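Local coordinates for pesticidial crystal protein CRY2AA (Bacillus thuringiensis serovar kurstaki, PDB 1I5P), which promotes colloid-osmotic lysis of midgut epithelial cells in dipteran and lepidopteran larvae by binding to them, at residues Q284-T289 against L431-E436; N305-G310 against N341-V346; S312-S317 against L335-V340; R424-V429 against A462-V467. All coordinates share one frame; numbering follows the deposited sequence.

Interaction 1 (Q284-T289 against L431-E436); sequences QTQSFT and LVIRNE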
# COMPACT_ATOMS: atom_id res chain seq x y z
N GLN A 284 -16.26 -11.96 15.42
CA GLN A 284 -15.41 -10.79 15.60
C GLN A 284 -16.31 -9.59 15.92
O GLN A 284 -16.71 -8.85 15.03
CB GLN A 284 -14.60 -10.54 14.33
CG GLN A 284 -13.83 -11.78 13.88
CD GLN A 284 -14.64 -12.71 12.98
OE1 GLN A 284 -15.87 -12.71 13.01
NE2 GLN A 284 -13.95 -13.51 12.18
N THR A 285 -16.59 -9.41 17.21
CA THR A 285 -17.50 -8.36 17.67
C THR A 285 -16.94 -7.05 18.21
O THR A 285 -17.64 -6.04 18.22
CB THR A 285 -18.42 -8.93 18.76
OG1 THR A 285 -17.62 -9.60 19.75
CG2 THR A 285 -19.41 -9.91 18.17
N GLN A 286 -15.70 -7.05 18.68
CA GLN A 286 -15.15 -5.83 19.25
C GLN A 286 -15.21 -4.64 18.29
O GLN A 286 -14.94 -4.76 17.10
CB GLN A 286 -13.72 -6.07 19.72
CG GLN A 286 -13.10 -4.88 20.43
CD GLN A 286 -11.85 -5.25 21.19
OE1 GLN A 286 -11.23 -6.28 20.93
NE2 GLN A 286 -11.45 -4.40 22.12
N SER A 287 -15.58 -3.49 18.84
CA SER A 287 -15.68 -2.27 18.05
C SER A 287 -14.45 -1.42 18.34
O SER A 287 -13.96 -1.41 19.47
CB SER A 287 -16.96 -1.51 18.42
OG SER A 287 -17.24 -0.48 17.50
N PHE A 288 -13.94 -0.73 17.33
CA PHE A 288 -12.76 0.10 17.53
C PHE A 288 -12.95 1.52 17.03
O PHE A 288 -13.77 1.78 16.14
CB PHE A 288 -11.54 -0.50 16.81
CG PHE A 288 -11.23 -1.92 17.20
CD1 PHE A 288 -11.79 -2.99 16.52
CD2 PHE A 288 -10.38 -2.18 18.27
CE1 PHE A 288 -11.52 -4.30 16.89
CE2 PHE A 288 -10.10 -3.49 18.66
CZ PHE A 288 -10.67 -4.55 17.96
N THR A 289 -12.17 2.43 17.60
CA THR A 289 -12.19 3.83 17.22
C THR A 289 -10.80 4.19 16.69
O THR A 289 -9.85 3.41 16.82
CB THR A 289 -12.52 4.74 18.42
OG1 THR A 289 -11.52 4.58 19.43
CG2 THR A 289 -13.88 4.37 19.00
N LEU A 431 -10.33 -12.44 20.79
CA LEU A 431 -11.72 -12.00 20.82
C LEU A 431 -11.84 -10.59 21.39
O LEU A 431 -12.57 -9.75 20.86
CB LEU A 431 -12.58 -12.96 21.65
CG LEU A 431 -14.07 -12.61 21.74
CD1 LEU A 431 -14.69 -12.60 20.35
CD2 LEU A 431 -14.79 -13.61 22.64
N VAL A 432 -11.10 -10.32 22.45
CA VAL A 432 -11.12 -9.01 23.08
C VAL A 432 -9.71 -8.53 23.39
O VAL A 432 -8.96 -9.20 24.10
CB VAL A 432 -11.92 -9.02 24.41
CG1 VAL A 432 -12.00 -7.62 24.99
CG2 VAL A 432 -13.31 -9.59 24.19
N ILE A 433 -9.35 -7.37 22.84
CA ILE A 433 -8.04 -6.79 23.09
C ILE A 433 -8.19 -5.88 24.30
O ILE A 433 -9.07 -5.02 24.33
CB ILE A 433 -7.55 -5.94 21.90
CG1 ILE A 433 -7.49 -6.80 20.64
CG2 ILE A 433 -6.20 -5.32 22.23
CD1 ILE A 433 -7.25 -6.01 19.38
N ARG A 434 -7.34 -6.08 25.30
CA ARG A 434 -7.39 -5.28 26.52
C ARG A 434 -7.14 -3.81 26.21
O ARG A 434 -6.40 -3.48 25.28
CB ARG A 434 -6.32 -5.79 27.51
CG ARG A 434 -6.17 -7.30 27.54
CD ARG A 434 -5.34 -7.79 28.72
NE ARG A 434 -3.91 -7.46 28.66
CZ ARG A 434 -3.26 -6.77 29.59
NH1 ARG A 434 -3.92 -6.32 30.66
NH2 ARG A 434 -1.96 -6.55 29.49
N ASN A 435 -7.76 -2.92 26.98
CA ASN A 435 -7.54 -1.49 26.75
C ASN A 435 -6.08 -1.19 27.06
O ASN A 435 -5.52 -0.24 26.52
CB ASN A 435 -8.44 -0.64 27.65
CG ASN A 435 -9.89 -0.61 27.19
OD1 ASN A 435 -10.19 -0.73 26.00
ND2 ASN A 435 -10.80 -0.43 28.14
N GLU A 436 -5.47 -2.00 27.92
CA GLU A 436 -4.07 -1.80 28.27
C GLU A 436 -3.19 -2.01 27.04
O GLU A 436 -2.11 -1.43 26.94
CB GLU A 436 -3.63 -2.76 29.38
CG GLU A 436 -4.36 -2.57 30.71
CD GLU A 436 -5.58 -3.46 30.84
OE1 GLU A 436 -6.55 -3.29 30.06
OE2 GLU A 436 -5.58 -4.34 31.73
O HOH W 1 -15.20 -8.65 21.47
O HOH W 2 -13.71 -9.28 18.32
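Gln286 reaches across to the backbone of Ile433 and meets it with both ends of its carboxamide. OE1 accepts the N-H of Ile433 at 2.9 Å in an almost straight bond (169°), the donor tilted only 16° from the carbonyl plane. NE2 returns a weaker bond to Ile433 O at 3.3 Å, so one amide serves both the N-H and the C=O of a single residue. CG stands anti to the backbone N (chi1 -176°), and the chain runs extended beyond it toward Ile433.

Two waters add a second polar layer, both donating to Leu431 O. One lies 2.9 Å from Leu431 O and is also hydrogen-bonded to Thr285 OG1; the other lies 2.8 Å from the same Leu431 O and accepts the N-H of Gln286, with Gln286 N at 3.0 Å.

The apolar part is small. CD1 of Ile433 comes obliquely to the Phe288 ring, 3.9 Å from CE2, the two side chains crossing at about a right angle, and Leu296 of helix 293-300 touches both. Phe288 also shares backbone bonds with Thr236, so the segment tying onto 431-436 is itself paired with strand 235-237.

The contact thus joins the loop leading into strand 287-289 to the loop before helix 435-438 through side-chain amide and water bonds; the polar groups of Ile433 and the Leu431 carbonyl find partners without a sheet.

Interaction 2 (N305-G310 against N341-V346); sequences NYILSG and NYSGGV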
# COMPACT_ATOMS: atom_id res chain seq x y z
N ASN A 305 9.66 -6.84 8.04
CA ASN A 305 10.91 -6.90 7.29
C ASN A 305 11.41 -8.33 7.09
O ASN A 305 12.40 -8.56 6.40
CB ASN A 305 11.98 -6.05 7.99
CG ASN A 305 12.27 -6.52 9.40
OD1 ASN A 305 11.36 -6.83 10.16
ND2 ASN A 305 13.55 -6.55 9.77
N TYR A 306 10.71 -9.29 7.69
CA TYR A 306 11.08 -10.69 7.55
C TYR A 306 10.27 -11.36 6.45
O TYR A 306 9.28 -10.79 5.96
CB TYR A 306 10.87 -11.44 8.87
CG TYR A 306 11.95 -11.16 9.89
CD1 TYR A 306 11.88 -10.04 10.72
CD2 TYR A 306 13.08 -11.98 9.98
CE1 TYR A 306 12.91 -9.74 11.61
CE2 TYR A 306 14.11 -11.68 10.86
CZ TYR A 306 14.02 -10.57 11.67
OH TYR A 306 15.06 -10.28 12.52
N ILE A 307 10.68 -12.56 6.05
CA ILE A 307 9.99 -13.30 5.01
C ILE A 307 9.02 -14.30 5.61
O ILE A 307 9.42 -15.29 6.23
CB ILE A 307 11.00 -14.00 4.08
CG1 ILE A 307 11.85 -12.94 3.37
CG2 ILE A 307 10.27 -14.89 3.07
CD1 ILE A 307 12.91 -13.49 2.45
N LEU A 308 7.73 -14.02 5.43
CA LEU A 308 6.64 -14.85 5.95
C LEU A 308 6.75 -16.30 5.51
O LEU A 308 6.81 -16.59 4.31
CB LEU A 308 5.30 -14.27 5.50
CG LEU A 308 4.01 -14.98 5.95
CD1 LEU A 308 3.91 -14.93 7.47
CD2 LEU A 308 2.80 -14.30 5.31
N SER A 309 6.73 -17.20 6.48
CA SER A 309 6.84 -18.63 6.20
C SER A 309 5.50 -19.33 6.41
O SER A 309 5.08 -20.14 5.59
CB SER A 309 7.89 -19.26 7.12
OG SER A 309 7.97 -20.65 6.88
N GLY A 310 4.83 -19.00 7.51
CA GLY A 310 3.55 -19.61 7.81
C GLY A 310 3.05 -19.30 9.20
O GLY A 310 3.43 -18.29 9.80
N ASN A 341 5.01 -17.37 11.70
CA ASN A 341 6.42 -17.76 11.58
C ASN A 341 7.11 -17.14 10.37
O ASN A 341 6.48 -16.90 9.33
CB ASN A 341 6.52 -19.28 11.52
CG ASN A 341 5.80 -19.96 12.67
OD1 ASN A 341 6.01 -19.61 13.83
ND2 ASN A 341 4.96 -20.93 12.35
N TYR A 342 8.41 -16.90 10.51
CA TYR A 342 9.20 -16.29 9.44
C TYR A 342 10.56 -16.95 9.27
O TYR A 342 11.02 -17.73 10.12
CB TYR A 342 9.42 -14.80 9.73
CG TYR A 342 8.17 -14.02 10.09
CD1 TYR A 342 7.62 -14.09 11.37
CD2 TYR A 342 7.55 -13.19 9.15
CE1 TYR A 342 6.48 -13.37 11.71
CE2 TYR A 342 6.40 -12.46 9.48
CZ TYR A 342 5.87 -12.56 10.76
OH TYR A 342 4.73 -11.86 11.09
N SER A 343 11.21 -16.63 8.15
CA SER A 343 12.54 -17.15 7.85
C SER A 343 13.49 -16.67 8.94
O SER A 343 13.28 -15.60 9.51
CB SER A 343 13.02 -16.63 6.50
OG SER A 343 12.17 -17.06 5.45
N GLY A 344 14.52 -17.45 9.21
CA GLY A 344 15.48 -17.08 10.23
C GLY A 344 15.05 -17.56 11.59
O GLY A 344 15.69 -17.26 12.60
N GLY A 345 13.95 -18.30 11.63
CA GLY A 345 13.44 -18.83 12.88
C GLY A 345 12.68 -17.82 13.70
O GLY A 345 12.35 -18.07 14.86
N VAL A 346 12.39 -16.66 13.11
CA VAL A 346 11.67 -15.61 13.82
C VAL A 346 10.15 -15.87 13.87
O VAL A 346 9.59 -16.49 12.98
CB VAL A 346 11.95 -14.24 13.15
CG1 VAL A 346 11.04 -13.17 13.72
CG2 VAL A 346 13.41 -13.85 13.38
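Tyr306 and Val346 meet as a flat surface and a knob: CG1 of Val346 stands 4.2 Å above the ring centre, only 1° off the normal, a CH-pi contact, while CG2 leans toward the ring atom CE2. At the base of the side chain, CB of Tyr306 abuts CB of Tyr342 at 3.8 Å. The Tyr342 ring, its CG anti to the carbonyl carbon (chi1 -50°), lies beside the opposite backbone, with CD2 3.7 Å from Leu308 CA and CE2 near Leu308 CD1. Its hydroxyl is hydrogen-bonded to Asn425 OD1. Farther along, Ser343 OG nestles against Ile307 CB at 3.6 Å.

These bumps ride on the end of a beta hairpin where a classic beta bulge interrupts the register. Ser309 and Gly310 both face Asn341, and their N-H groups reach its carbonyl from the same face of its plane. Ser309 N lies 2.9 Å from Asn341 O; Gly310 N lies 3.2 Å from Asn341 O. Asn341 N in turn gives Gly310 O a bond of 2.6 Å. Beyond the bulge, Ser343 N donates to Ile307 O at 2.9 Å.

Backbone bonds therefore set the frame, with one carbonyl serving two donors at the bulge, while aromatic and aliphatic contacts pack the end of the hairpin beyond it.

Interaction 3 (S312-S317 against L335-V340); sequences SGTRLS and LNSARV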
# COMPACT_ATOMS: atom_id res chain seq x y z
N SER A 312 1.40 -21.22 13.09
CA SER A 312 1.18 -22.40 13.91
C SER A 312 0.03 -21.97 14.80
O SER A 312 -0.18 -20.78 15.03
CB SER A 312 2.41 -22.74 14.76
OG SER A 312 2.59 -21.81 15.81
N GLY A 313 -0.74 -22.93 15.30
CA GLY A 313 -1.85 -22.56 16.15
C GLY A 313 -2.57 -23.74 16.75
O GLY A 313 -2.22 -24.90 16.50
N THR A 314 -3.58 -23.44 17.56
CA THR A 314 -4.37 -24.47 18.20
C THR A 314 -5.78 -24.47 17.64
O THR A 314 -6.56 -23.55 17.91
CB THR A 314 -4.47 -24.23 19.72
OG1 THR A 314 -3.16 -24.06 20.27
CG2 THR A 314 -5.16 -25.41 20.40
N ARG A 315 -6.12 -25.48 16.86
CA ARG A 315 -7.47 -25.58 16.31
C ARG A 315 -8.22 -26.66 17.09
O ARG A 315 -7.68 -27.73 17.37
CB ARG A 315 -7.44 -25.95 14.83
CG ARG A 315 -6.83 -27.30 14.52
CD ARG A 315 -6.82 -27.50 13.02
NE ARG A 315 -5.93 -28.56 12.59
CZ ARG A 315 -5.49 -28.69 11.34
NH1 ARG A 315 -5.87 -27.81 10.42
NH2 ARG A 315 -4.68 -29.69 11.01
N LEU A 316 -9.47 -26.37 17.43
CA LEU A 316 -10.28 -27.32 18.17
C LEU A 316 -11.62 -27.58 17.50
O LEU A 316 -12.25 -26.67 16.97
CB LEU A 316 -10.52 -26.82 19.60
CG LEU A 316 -9.31 -26.66 20.53
CD1 LEU A 316 -9.76 -26.07 21.85
CD2 LEU A 316 -8.64 -28.01 20.74
N SER A 317 -12.03 -28.85 17.51
CA SER A 317 -13.31 -29.29 16.95
C SER A 317 -14.05 -30.05 18.04
O SER A 317 -13.80 -31.23 18.28
CB SER A 317 -13.11 -30.21 15.75
OG SER A 317 -12.91 -29.48 14.56
N LEU A 335 -10.15 -21.55 16.49
CA LEU A 335 -8.70 -21.35 16.50
C LEU A 335 -8.52 -20.57 17.79
O LEU A 335 -8.87 -19.40 17.89
CB LEU A 335 -8.24 -20.50 15.31
CG LEU A 335 -6.75 -20.12 15.35
CD1 LEU A 335 -5.89 -21.38 15.32
CD2 LEU A 335 -6.41 -19.21 14.18
N ASN A 336 -7.97 -21.25 18.79
CA ASN A 336 -7.79 -20.68 20.11
C ASN A 336 -6.49 -19.93 20.33
O ASN A 336 -6.40 -19.07 21.21
CB ASN A 336 -7.93 -21.79 21.15
CG ASN A 336 -9.34 -22.37 21.21
OD1 ASN A 336 -9.94 -22.69 20.18
ND2 ASN A 336 -9.86 -22.51 22.42
N SER A 337 -5.47 -20.26 19.54
CA SER A 337 -4.16 -19.64 19.68
C SER A 337 -3.43 -19.68 18.35
O SER A 337 -3.61 -20.60 17.56
CB SER A 337 -3.35 -20.38 20.74
OG SER A 337 -2.07 -19.79 20.92
N ALA A 338 -2.58 -18.68 18.12
CA ALA A 338 -1.84 -18.63 16.88
C ALA A 338 -0.57 -17.81 16.99
O ALA A 338 -0.44 -16.95 17.85
CB ALA A 338 -2.72 -18.05 15.78
N ARG A 339 0.37 -18.11 16.11
CA ARG A 339 1.63 -17.40 16.06
C ARG A 339 2.13 -17.51 14.63
O ARG A 339 2.09 -18.59 14.03
CB ARG A 339 2.64 -18.00 17.04
CG ARG A 339 4.00 -17.28 17.08
CD ARG A 339 4.74 -17.58 18.37
NE ARG A 339 4.84 -19.02 18.63
CZ ARG A 339 5.14 -19.55 19.82
NH1 ARG A 339 5.39 -18.76 20.86
NH2 ARG A 339 5.20 -20.87 19.96
N VAL A 340 2.58 -16.39 14.09
CA VAL A 340 3.08 -16.32 12.72
C VAL A 340 4.58 -16.62 12.71
O VAL A 340 5.31 -16.19 13.60
CB VAL A 340 2.83 -14.92 12.13
CG1 VAL A 340 3.34 -14.85 10.70
CG2 VAL A 340 1.33 -14.61 12.18
O HOH W 3 5.15 -20.79 16.12
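Asn336 offers the flat face of its carboxamide to Leu316: CD1 of the leucine sits over it, 3.6 Å from ND2 and 3.8 Å from OD1, the two side chains crossing at about a right angle. At the rim of the amide OD1 is bonded to Ser334 OG, and ND2 makes a weak bond to Gly459 O. A second flat group, the guanidinium of Arg339, is tied to the opposite strand through water: NE donates to a water molecule at 3.1 Å, which is also hydrogen-bonded to Ser312 OG. The bend of Arg339 at chi3 (52°) swings NE back to reach it.

The two segments are the arms of a long antiparallel hairpin in the middle domain, the part of the toxin built as a beta prism, and their axes run 168° apart. Ser312 and Arg339 form a hydrogen-bonded pair, each N-H given to the other's carbonyl. Next comes Gly313 opposite Ala338; bearing no side chain, the glycine brings its CA to 3.0 Å from Ser337 O. The register then slips by one residue, so that Arg315 faces Leu335, with Asn336 N bonded to Thr314 O at 2.8 Å.

Leu335 curls its CD1 back over this backbone, 3.4 Å from Thr314 O. On the face carrying Ser312, Thr314 and Ser337, OG1 of Thr314 lies 3.7 Å from Ser337 CB, and the imidazole of His358 bridges the strands, ND1 bonded to Ser312 OG and NE2 to Ser337 OG, which is also hydrogen-bonded to Ala353 O.

Interaction 4 (R424-V429 against A462-V467); sequences RNISGV and AYLVSV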
# COMPACT_ATOMS: atom_id res chain seq x y z
N ARG A 424 2.26 -10.51 2.37
CA ARG A 424 3.62 -10.45 2.88
C ARG A 424 3.72 -10.57 4.39
O ARG A 424 4.82 -10.64 4.94
CB ARG A 424 4.31 -9.17 2.40
CG ARG A 424 4.56 -9.14 0.90
CD ARG A 424 5.42 -10.32 0.45
NE ARG A 424 5.62 -10.31 -1.00
CZ ARG A 424 6.18 -11.30 -1.69
NH1 ARG A 424 6.61 -12.39 -1.06
NH2 ARG A 424 6.30 -11.19 -3.00
N ASN A 425 2.59 -10.57 5.07
CA ASN A 425 2.59 -10.72 6.51
C ASN A 425 1.23 -11.17 7.00
O ASN A 425 0.22 -10.97 6.34
CB ASN A 425 3.00 -9.42 7.22
CG ASN A 425 3.45 -9.66 8.66
OD1 ASN A 425 3.75 -10.79 9.05
ND2 ASN A 425 3.53 -8.59 9.45
N ILE A 426 1.22 -11.81 8.17
CA ILE A 426 -0.01 -12.28 8.78
C ILE A 426 0.02 -11.84 10.24
O ILE A 426 1.08 -11.81 10.87
CB ILE A 426 -0.15 -13.81 8.72
CG1 ILE A 426 -0.32 -14.26 7.26
CG2 ILE A 426 -1.34 -14.27 9.54
CD1 ILE A 426 -0.28 -15.76 7.06
N SER A 427 -1.14 -11.47 10.76
CA SER A 427 -1.24 -11.06 12.15
C SER A 427 -2.58 -11.56 12.64
O SER A 427 -3.15 -12.48 12.06
CB SER A 427 -1.15 -9.54 12.26
OG SER A 427 -0.98 -9.14 13.61
N GLY A 428 -3.08 -10.96 13.70
CA GLY A 428 -4.37 -11.39 14.22
C GLY A 428 -4.67 -10.73 15.55
O GLY A 428 -3.81 -10.05 16.13
N VAL A 429 -5.89 -10.94 16.03
CA VAL A 429 -6.31 -10.38 17.30
C VAL A 429 -7.14 -11.39 18.07
O VAL A 429 -7.73 -12.30 17.48
CB VAL A 429 -7.15 -9.09 17.12
CG1 VAL A 429 -6.32 -8.02 16.43
CG2 VAL A 429 -8.41 -9.39 16.32
N ALA A 462 -8.39 -16.70 18.34
CA ALA A 462 -7.43 -15.98 17.52
C ALA A 462 -8.07 -15.72 16.16
O ALA A 462 -8.49 -16.66 15.49
CB ALA A 462 -6.15 -16.80 17.35
N TYR A 463 -8.18 -14.45 15.79
CA TYR A 463 -8.76 -14.07 14.51
C TYR A 463 -7.65 -13.40 13.71
O TYR A 463 -7.21 -12.30 14.04
CB TYR A 463 -9.94 -13.13 14.72
CG TYR A 463 -11.05 -13.77 15.54
CD1 TYR A 463 -11.26 -13.42 16.87
CD2 TYR A 463 -11.86 -14.76 14.98
CE1 TYR A 463 -12.26 -14.04 17.63
CE2 TYR A 463 -12.86 -15.39 15.72
CZ TYR A 463 -13.06 -15.02 17.04
OH TYR A 463 -14.05 -15.65 17.76
N LEU A 464 -7.20 -14.08 12.66
CA LEU A 464 -6.10 -13.61 11.84
C LEU A 464 -6.40 -12.48 10.86
O LEU A 464 -7.53 -12.30 10.41
CB LEU A 464 -5.48 -14.78 11.08
CG LEU A 464 -5.17 -15.99 11.97
CD1 LEU A 464 -4.45 -17.05 11.17
CD2 LEU A 464 -4.33 -15.55 13.17
N VAL A 465 -5.34 -11.74 10.55
CA VAL A 465 -5.39 -10.61 9.64
C VAL A 465 -4.32 -10.82 8.58
O VAL A 465 -3.16 -11.07 8.90
CB VAL A 465 -5.07 -9.29 10.41
CG1 VAL A 465 -4.90 -8.13 9.43
CG2 VAL A 465 -6.18 -9.00 11.42
N SER A 466 -4.71 -10.75 7.31
CA SER A 466 -3.74 -10.91 6.24
C SER A 466 -3.28 -9.52 5.78
O SER A 466 -4.09 -8.59 5.65
CB SER A 466 -4.33 -11.71 5.06
OG SER A 466 -5.54 -11.17 4.59
N VAL A 467 -1.97 -9.37 5.59
CA VAL A 467 -1.37 -8.11 5.17
C VAL A 467 -0.94 -8.23 3.72
O VAL A 467 -0.01 -8.99 3.40
CB VAL A 467 -0.14 -7.77 6.04
CG1 VAL A 467 0.32 -6.35 5.76
CG2 VAL A 467 -0.47 -7.96 7.52
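Val429 N donates to Tyr463 O at 2.7 Å, and the same Tyr463 O lies 3.0 Å from the CA of Gly428, which has no side chain to keep the strands apart. This pairing belongs to a three-stranded antiparallel sheet of the beta-prism domain, in which strand 462-469 runs between 422-430 and 275-278. Ser427 and Val465 exchange two backbone bonds. In one of them Val465 N stands above the carbonyl plane of Ser427 O, 60° out of it. Leu464 CA lies 3.2 Å from Ser427 O; Leu464 CB lies 3.4 Å from Ser427 O.

At the far end the pairing ends in a classic beta bulge: Arg424 and Asn425 both face Val467, and each gives Val467 O a weak bond from its N-H. Val467 N answers firmly to Asn425 O.

The two faces of the sheet differ in their neighbours. Ile426 and Leu464 pack on strand 329-342, against Val340 and Ala338 respectively, whereas Ser427, Val429 and Val465 are covered by Phe300 of helix 293-300. On that same face Val467 packs its CB 3.7 Å from Asn425 CB, and its CG2 (anti to the carbonyl carbon) comes within 3.3 Å of Asn425 O.

Overall arrangement
All four contacts lie in the middle, beta-prism domain. Interactions 2 and 3 share the hairpin of strands 308-321 and 329-342, their centres about 18 Å apart, with interaction 3 nested inside interaction 2 along the chain and both inside the loop closed by interaction 1. Interaction 4 follows the hairpin in sequence; its centre is about 12 Å from that of interaction 3, with a probable hydrogen bond from Ala462 N to Leu335 O between the two sheets. Its segments alternate with those of interaction 1, centres about 15 Å apart, where Tyr463 touches Gln284 and Leu431. Interactions 1 and 2 do not touch. Interaction 4, set between helix 293-300 and the hairpin, touches all three others.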